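Local coordinates for protein toxin-antitoxin system toxin HepN family (Shewanella oneidensis MR-1, PDB 6M6U) that cleaves mRNA as the ribonuclease toxin HepT of a type VII toxin-antitoxin system and is neutralised by its cognate antitoxin MntA, chiefly through tri-AMPylation, at the interface of chains A and B. Sequence-based numbering; all coordinates share one arbitrary frame. Chains: chain A/B, Toxin-antitoxin system toxin HepN family.

The interface of chains A and B. Residues chain A 37, 40-41, 100-101; chain B 41, 45.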
loop_
_atom_site.group_PDB
_atom_site.type_symbol
_atom_site.label_atom_id
_atom_site.label_comp_id
_atom_site.label_asym_id
_atom_site.label_seq_id
_atom_site.Cartn_x
_atom_site.Cartn_y
_atom_site.Cartn_z
ATOM N N ASP A 37 -20.349 48.643 -16.742
ATOM C CA ASP A 37 -19.304 47.626 -16.750
ATOM C C ASP A 37 -17.958 48.203 -16.321
ATOM O O ASP A 37 -17.247 47.611 -15.501
ATOM C CB ASP A 37 -19.193 47.008 -18.145
ATOM C CG ASP A 37 -20.411 46.179 -18.523
ATOM O OD1 ASP A 37 -21.217 45.846 -17.628
ATOM O OD2 ASP A 37 -20.549 45.847 -19.721
ATOM N N ILE A 40 -18.020 49.286 -12.612
ATOM C CA ILE A 40 -18.079 48.112 -11.748
ATOM C C ILE A 40 -16.728 47.403 -11.709
ATOM O O ILE A 40 -16.276 46.963 -10.646
ATOM C CB ILE A 40 -19.213 47.177 -12.209
ATOM C CG1 ILE A 40 -20.575 47.803 -11.880
ATOM C CG2 ILE A 40 -19.067 45.796 -11.591
ATOM C CD1 ILE A 40 -21.754 47.068 -12.483
ATOM N N LEU A 41 -16.051 47.310 -12.856
ATOM C CA LEU A 41 -14.767 46.617 -12.892
ATOM C C LEU A 41 -13.710 47.381 -12.104
ATOM O O LEU A 41 -12.923 46.785 -11.357
ATOM C CB LEU A 41 -14.314 46.406 -14.334
ATOM C CG LEU A 41 -13.015 45.589 -14.428
ATOM C CD1 LEU A 41 -13.314 44.094 -14.390
ATOM C CD2 LEU A 41 -12.230 45.941 -15.674
ATOM N N ALA A 100 -22.640 43.581 -7.839
ATOM C CA ALA A 100 -22.421 44.214 -9.136
ATOM C C ALA A 100 -21.802 43.242 -10.131
ATOM O O ALA A 100 -22.207 43.197 -11.300
ATOM C CB ALA A 100 -21.537 45.451 -8.968
ATOM N N VAL A 101 -20.843 42.434 -9.684
ATOM C CA VAL A 101 -20.127 41.562 -10.608
ATOM C C VAL A 101 -20.890 40.262 -10.840
ATOM O O VAL A 101 -21.131 39.868 -11.986
ATOM C CB VAL A 101 -18.700 41.298 -10.094
ATOM C CG1 VAL A 101 -17.965 40.366 -11.044
ATOM C CG2 VAL A 101 -17.943 42.611 -9.934
ATOM N N LEU B 41 -14.635 42.520 -17.990
ATOM C CA LEU B 41 -15.589 42.217 -16.925
ATOM C C LEU B 41 -16.536 41.099 -17.337
ATOM O O LEU B 41 -16.735 40.132 -16.591
ATOM C CB LEU B 41 -16.383 43.463 -16.543
ATOM C CG LEU B 41 -17.419 43.204 -15.442
ATOM C CD1 LEU B 41 -16.740 42.803 -14.144
ATOM C CD2 LEU B 41 -18.313 44.416 -15.223
ATOM N N ARG B 45 -17.316 37.396 -15.856
ATOM C CA ARG B 45 -18.636 36.906 -15.463
ATOM C C ARG B 45 -18.964 35.575 -16.129
ATOM O O ARG B 45 -19.551 34.688 -15.498
ATOM C CB ARG B 45 -19.710 37.938 -15.805
ATOM C CG ARG B 45 -19.763 39.152 -14.895
ATOM C CD ARG B 45 -20.635 40.222 -15.530
ATOM N NE ARG B 45 -21.028 41.271 -14.595
ATOM C CZ ARG B 45 -21.459 42.474 -14.972
ATOM N NH1 ARG B 45 -21.535 42.774 -16.266
ATOM N NH2 ARG B 45 -21.804 43.378 -14.064
#
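B:Arg45 reaches from helix 33-61 of chain B to the C-terminal end of helix 84-102 of chain A, where its guanidinium group reads two successive backbone carbonyls. Its NH2 donates to O of A:Ala100 at 2.8 Å, the donor tilted 23° from that carbonyl plane, while NE donates to O of A:Val101 at 3.0 Å, in the carbonyl plane and on a lone pair. Both oxygens lie close to the guanidinium plane, so the two bonds along its NE-NH2 edge should restrict rotation of the group. The chain is extended from CG to NE, which carries the head across to the helix end; the partial negative charge expected there would favour a cation. NH1, at another corner, points towards A:Asp37 and forms a salt bridge with OD1 at 3.4 Å, whose hydrogen bond is weak; the carboxylate and guanidinium planes stand 78° apart, far from the coplanar pairing of a bidentate bridge.

B:Leu41, one helical turn before B:Arg45, wedges its side chain against helix 33-60, its CD1 also coming within 4.1 Å of CG1 of A:Val101 on helix 84-102. With CG anti to the backbone N (chi1 179°), the branch is directed towards helix 33-60 of chain A, where its two methyls meet different residues. CD1 meets CD1 of A:Leu41 at 3.7 Å, the two leucine side chains sliding past each other antiparallel, as suits equivalent residues near a two-fold axis. CD2 packs one turn earlier on the same helix, on CA of A:Asp37 and, with the side chains at roughly a right angle, on CG2 of A:Ile40.

The homodimer interface thus combines apolar packing of the paired long helices with a polar link to the RX(4)HXY motif, to which A:Ala100 and A:Val101 belong between the active-site residues A:Arg97 and A:His102. Dimerisation may therefore help position the catalytic segment. Within chain B, the same CD2 of B:Leu41 lies over the centre of the B:Arg45 guanidinium, 3.6 Å above its plane.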